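Local coordinates for uncharacterized protein, DUF633, LMOf2365_1472 (Listeria monocytogenes str. 4b F2365, PDB 3GNL), which is of unknown function but is probably a Rossmann-fold methyltransferase acting on N1 of adenine 22 in tRNA, at residues I25-I28 with G29-H32; N202-Q205 with T206-N210. All coordinates share one frame; numbering follows the deposited sequence.

Contact 1 (I25-I28 with G29-H32); sequences IADI and GSDH
D27 and S30 meet across a type II beta turn at the end of a strand. The polar contact is a hydrogen bond given by S30 OG to D27 OD2, 2.7 Å long, and the hydroxyl comes from above the carboxylate plane, 54° out of it. D27 CG and S30 OG are each anti to their own backbone N (chi1 -172°), which brings acid and alcohol together on one side of the turn. A water also grips D27 OD2 at 2.7 Å and accepts from D31 N at 3.0 Å, so one carboxylate oxygen ties the strand end to the loop twice, directly and through solvent. Further on, H32 ND1 donates to D31 OD1, 2.9 Å away and close to the ring plane. The turn itself suits G29, whose positive phi of 64° glycine adopts readily. Apolar contact comes from I28, whose branched body packs on I94 and I96 of strand 93-99. A hydrophobic strand with an acid near its end, followed by a glycine-containing turn, resembles the cofactor-binding loop after the first strand of Rossmann methyltransferases. Strand 23-28 runs between strands 45-52 and 93-99, and P36 of helix 34-41 touches both D27 and S30.

Contact 2 (N202-Q205 with T206-N210); sequences NIIQ and TISNN
T206 and S208 each turn a hydroxyl back onto the carbonyl four residues earlier, doubling the helical bond already made there. N202 O takes T206 N at 3.0 Å and T206 OG1 at 3.2 Å, the two donors reaching it from opposite faces of its plane. I204 O is likewise shared by S208 N at 2.9 Å and S208 OG at 2.8 Å, with the hydroxyl 43° above the carbonyl plane. Both hydroxyls stand beside their own backbone N, the setting that lets a short serine or threonine satisfy itself on its own helix. I203 O receives I207 N, and Q205 O receives N209 N, the last of these bonds before N209 leaves helical geometry. The same two residues, both exposed, pair through their long polar amides: N209 ND2 gives to Q205 OE1 at 3.0 Å, the oxygen lying in the N209 amide plane and the two amides turned 42° apart. Beyond the helix end N210 N bonds to I207 O. The isoleucines suit the apolar packing side, where I203 CG2 lies 3.7 Å from I207 CD1. This last part of helix 187-208 packs on helix 215-235, with I203 on L224, I204 on I228 and S208 on I221.

How the contacts relate
Contacts 1 and 2 belong to different parts of the chain, on opposite sides of its centre, with their own centres 43 Å apart and nearest atoms about 30 Å apart. The segments 25-32 turn from a central strand of the mixed sheet into the loop before helix 34-41, whereas 202-210 finish one helix of the C-terminal pair 187-208 and 215-235. If the protein works as its family suggests, contact 1 would lie near the cofactor pocket at the strand ends, and contact 2 far from it. The two also differ in setting: one largely buried, about 13 Å from the chain's centre, the other a surface contact about 32 Å from it.

Contact 1 (I25-I28 with G29-H32)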
ATOM      1  N   ILE A  25      13.136 -10.500  -3.538  1.00 21.40           N
ATOM      2  CA  ILE A  25      11.996  -9.785  -2.890  1.00 22.83           C
ATOM      3  C   ILE A  25      11.738 -10.242  -1.467  1.00 24.18           C
ATOM      4  O   ILE A  25      12.087 -11.356  -1.074  1.00 23.23           O
ATOM      5  CB  ILE A  25      10.721  -9.913  -3.702  1.00 22.48           C
ATOM      6  CG1 ILE A  25      10.120 -11.333  -3.569  1.00 22.44           C
ATOM      7  CG2 ILE A  25      10.945  -9.512  -5.211  1.00 22.10           C
ATOM      8  CD1 ILE A  25       8.759 -11.517  -4.262  1.00 22.06           C
ATOM      9  N   ALA A  26      11.118  -9.381  -0.671  1.00 22.16           N
ATOM     10  CA  ALA A  26      10.559  -9.786   0.611  1.00 22.62           C
ATOM     11  C   ALA A  26       9.108  -9.349   0.702  1.00 22.34           C
ATOM     12  O   ALA A  26       8.818  -8.158   0.554  1.00 22.58           O
ATOM     13  CB  ALA A  26      11.359  -9.250   1.788  1.00 23.65           C
ATOM     14  N   ASP A  27       8.222 -10.318   0.931  1.00 20.14           N
ATOM     15  CA  ASP A  27       6.797 -10.095   1.058  1.00 19.87           C
ATOM     16  C   ASP A  27       6.408 -10.182   2.537  1.00 20.08           C
ATOM     17  O   ASP A  27       6.312 -11.280   3.104  1.00 20.69           O
ATOM     18  CB  ASP A  27       6.037 -11.145   0.218  1.00 20.74           C
ATOM     19  CG  ASP A  27       4.551 -10.874   0.135  1.00 20.27           C
ATOM     20  OD1 ASP A  27       4.145  -9.759   0.522  1.00 23.86           O
ATOM     21  OD2 ASP A  27       3.795 -11.753  -0.323  1.00 21.38           O
ATOM     22  N   ILE A  28       6.129  -9.024   3.115  1.00 18.38           N
ATOM     23  CA  ILE A  28       5.875  -8.902   4.544  1.00 18.97           C
ATOM     24  C   ILE A  28       4.420  -9.161   4.862  1.00 19.06           C
ATOM     25  O   ILE A  28       3.539  -8.471   4.319  1.00 20.34           O
ATOM     26  CB  ILE A  28       6.256  -7.518   4.989  1.00 20.94           C
ATOM     27  CG1 ILE A  28       7.661  -7.197   4.480  1.00 19.99           C
ATOM     28  CG2 ILE A  28       6.091  -7.404   6.510  1.00 21.35           C
ATOM     29  CD1 ILE A  28       8.838  -8.132   5.084  1.00 20.48           C
ATOM     30  N   GLY A  29       4.131 -10.091   5.760  1.00 20.43           N
ATOM     31  CA  GLY A  29       2.736 -10.484   5.961  1.00 20.54           C
ATOM     32  C   GLY A  29       2.149 -11.118   4.725  1.00 18.75           C
ATOM     33  O   GLY A  29       0.990 -10.845   4.318  1.00 20.35           O
ATOM     34  N   SER A  30       2.921 -12.003   4.112  1.00 18.68           N
ATOM     35  CA  SER A  30       2.529 -12.590   2.825  1.00 20.10           C
ATOM     36  C   SER A  30       1.223 -13.362   2.924  1.00 22.61           C
ATOM     37  O   SER A  30       1.001 -14.131   3.883  1.00 23.26           O
ATOM     38  CB  SER A  30       3.628 -13.570   2.431  1.00 20.87           C
ATOM     39  OG  SER A  30       3.407 -14.031   1.117  1.00 22.85           O
ATOM     40  N   ASP A  31       0.357 -13.186   1.937  1.00 19.70           N
ATOM     41  CA  ASP A  31      -0.886 -13.915   1.881  1.00 19.13           C
ATOM     42  C   ASP A  31      -0.612 -15.324   1.356  1.00 22.45           C
ATOM     43  O   ASP A  31      -0.571 -15.504   0.135  1.00 20.81           O
ATOM     44  CB  ASP A  31      -1.846 -13.148   0.956  1.00 23.72           C
ATOM     45  CG  ASP A  31      -3.242 -13.715   0.967  1.00 26.57           C
ATOM     46  OD1 ASP A  31      -3.466 -14.806   1.553  1.00 28.63           O
ATOM     47  OD2 ASP A  31      -4.123 -13.074   0.352  1.00 28.02           O
ATOM     48  N   HIS A  32      -0.424 -16.316   2.243  1.00 21.56           N
ATOM     49  CA  HIS A  32      -0.106 -17.699   1.845  1.00 23.50           C
ATOM     50  C   HIS A  32       1.126 -17.884   0.941  1.00 21.97           C
ATOM     51  O   HIS A  32       1.312 -18.967   0.378  1.00 23.20           O
ATOM     52  CB  HIS A  32      -1.296 -18.393   1.215  1.00 22.86           C
ATOM     53  CG  HIS A  32      -2.465 -18.584   2.145  1.00 26.69           C
ATOM     54  ND1 HIS A  32      -3.230 -17.536   2.605  1.00 26.82           N
ATOM     55  CD2 HIS A  32      -3.009 -19.707   2.665  1.00 28.63           C
ATOM     56  CE1 HIS A  32      -4.186 -18.004   3.398  1.00 29.72           C
ATOM     57  NE2 HIS A  32      -4.083 -19.320   3.436  1.00 29.60           N
TER
HETATM   58  O   HOH W   1       1.141 -11.372  -0.261  1.00 22.04           O

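Contact 2 (N202-Q205 with T206-N210)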
ATOM      1  N   ASN A 202     -22.926  14.903   3.191  1.00 17.39           N
ATOM      2  CA  ASN A 202     -24.091  14.446   3.952  1.00 18.23           C
ATOM      3  C   ASN A 202     -23.859  14.538   5.458  1.00 17.72           C
ATOM      4  O   ASN A 202     -24.776  14.887   6.225  1.00 18.99           O
ATOM      5  CB  ASN A 202     -24.499  13.027   3.552  1.00 17.91           C
ATOM      6  CG  ASN A 202     -25.015  12.928   2.109  1.00 19.02           C
ATOM      7  OD1 ASN A 202     -25.395  13.918   1.503  1.00 22.75           O
ATOM      8  ND2 ASN A 202     -25.043  11.714   1.589  1.00 19.96           N
ATOM      9  N   ILE A 203     -22.634  14.236   5.905  1.00 16.50           N
ATOM     10  CA  ILE A 203     -22.327  14.277   7.318  1.00 17.40           C
ATOM     11  C   ILE A 203     -22.435  15.721   7.782  1.00 17.91           C
ATOM     12  O   ILE A 203     -22.946  15.970   8.872  1.00 17.78           O
ATOM     13  CB  ILE A 203     -20.917  13.726   7.635  1.00 16.83           C
ATOM     14  CG1 ILE A 203     -20.875  12.226   7.313  1.00 17.63           C
ATOM     15  CG2 ILE A 203     -20.531  13.933   9.135  1.00 18.90           C
ATOM     16  CD1 ILE A 203     -19.439  11.703   7.317  1.00 19.48           C
ATOM     17  N   ILE A 204     -21.884  16.656   7.021  1.00 19.17           N
ATOM     18  CA  ILE A 204     -22.020  18.067   7.432  1.00 21.39           C
ATOM     19  C   ILE A 204     -23.468  18.459   7.654  1.00 22.23           C
ATOM     20  O   ILE A 204     -23.772  19.106   8.677  1.00 22.35           O
ATOM     21  CB  ILE A 204     -21.383  19.019   6.416  1.00 21.45           C
ATOM     22  CG1 ILE A 204     -19.865  18.856   6.484  1.00 21.77           C
ATOM     23  CG2 ILE A 204     -21.729  20.479   6.754  1.00 23.23           C
ATOM     24  CD1 ILE A 204     -19.156  19.512   5.362  1.00 23.44           C
ATOM     25  N   GLN A 205     -24.328  18.072   6.729  1.00 21.32           N
ATOM     26  CA  GLN A 205     -25.757  18.425   6.844  1.00 22.51           C
ATOM     27  C   GLN A 205     -26.349  17.796   8.116  1.00 21.27           C
ATOM     28  O   GLN A 205     -27.009  18.472   8.910  1.00 23.49           O
ATOM     29  CB  GLN A 205     -26.510  18.066   5.566  1.00 25.51           C
ATOM     30  CG  GLN A 205     -28.066  17.985   5.769  1.00 32.52           C
ATOM     31  CD  GLN A 205     -28.921  18.718   4.744  1.00 36.99           C
ATOM     32  OE1 GLN A 205     -29.497  19.788   5.038  1.00 40.04           O
ATOM     33  NE2 GLN A 205     -29.063  18.135   3.565  1.00 39.38           N
ATOM     34  N   THR A 206     -26.028  16.532   8.390  1.00 19.53           N
ATOM     35  CA  THR A 206     -26.537  15.829   9.570  1.00 20.06           C
ATOM     36  C   THR A 206     -26.102  16.540  10.852  1.00 21.84           C
ATOM     37  O   THR A 206     -26.912  16.744  11.769  1.00 22.41           O
ATOM     38  CB  THR A 206     -26.071  14.382   9.578  1.00 21.91           C
ATOM     39  OG1 THR A 206     -26.685  13.718   8.475  1.00 22.84           O
ATOM     40  CG2 THR A 206     -26.420  13.697  10.876  1.00 23.93           C
ATOM     41  N   ILE A 207     -24.844  16.964  10.918  1.00 20.58           N
ATOM     42  CA  ILE A 207     -24.384  17.610  12.136  1.00 21.13           C
ATOM     43  C   ILE A 207     -25.004  18.999  12.301  1.00 22.41           C
ATOM     44  O   ILE A 207     -25.408  19.359  13.419  1.00 23.17           O
ATOM     45  CB  ILE A 207     -22.849  17.742  12.133  1.00 20.80           C
ATOM     46  CG1 ILE A 207     -22.232  16.341  12.204  1.00 22.37           C
ATOM     47  CG2 ILE A 207     -22.368  18.615  13.343  1.00 23.35           C
ATOM     48  CD1 ILE A 207     -20.729  16.374  11.922  1.00 23.92           C
ATOM     49  N   SER A 208     -25.078  19.728  11.189  1.00 23.01           N
ATOM     50  CA  SER A 208     -25.476  21.134  11.159  1.00 27.25           C
ATOM     51  C   SER A 208     -26.914  21.265  11.555  1.00 29.41           C
ATOM     52  O   SER A 208     -27.304  22.292  12.132  1.00 29.71           O
ATOM     53  CB  SER A 208     -25.294  21.701   9.750  1.00 27.74           C
ATOM     54  OG  SER A 208     -23.915  21.789   9.429  1.00 32.60           O
ATOM     55  N   ASN A 209     -27.692  20.226  11.277  1.00 28.40           N
ATOM     56  CA  ASN A 209     -29.112  20.261  11.599  1.00 30.46           C
ATOM     57  C   ASN A 209     -29.468  19.640  12.942  1.00 30.83           C
ATOM     58  O   ASN A 209     -30.636  19.467  13.241  1.00 32.51           O
ATOM     59  CB  ASN A 209     -29.958  19.667  10.466  1.00 30.34           C
ATOM     60  CG  ASN A 209     -29.773  20.412   9.124  1.00 33.09           C
ATOM     61  OD1 ASN A 209     -29.741  21.644   9.072  1.00 35.16           O
ATOM     62  ND2 ASN A 209     -29.676  19.657   8.037  1.00 32.87           N
ATOM     63  N   ASN A 210     -28.472  19.339  13.768  1.00 29.83           N
ATOM     64  CA  ASN A 210     -28.708  18.904  15.160  1.00 30.91           C
ATOM     65  C   ASN A 210     -28.153  19.957  16.118  1.00 29.90           C
ATOM     66  O   ASN A 210     -27.280  19.660  16.939  1.00 28.56           O
ATOM     67  CB  ASN A 210     -27.992  17.575  15.480  1.00 34.12           C
ATOM     68  CG  ASN A 210     -28.433  16.429  14.614  1.00 37.58           C
ATOM     69  OD1 ASN A 210     -27.761  15.380  14.560  1.00 38.96           O
ATOM     70  ND2 ASN A 210     -29.546  16.620  13.898  1.00 37.90           N
TER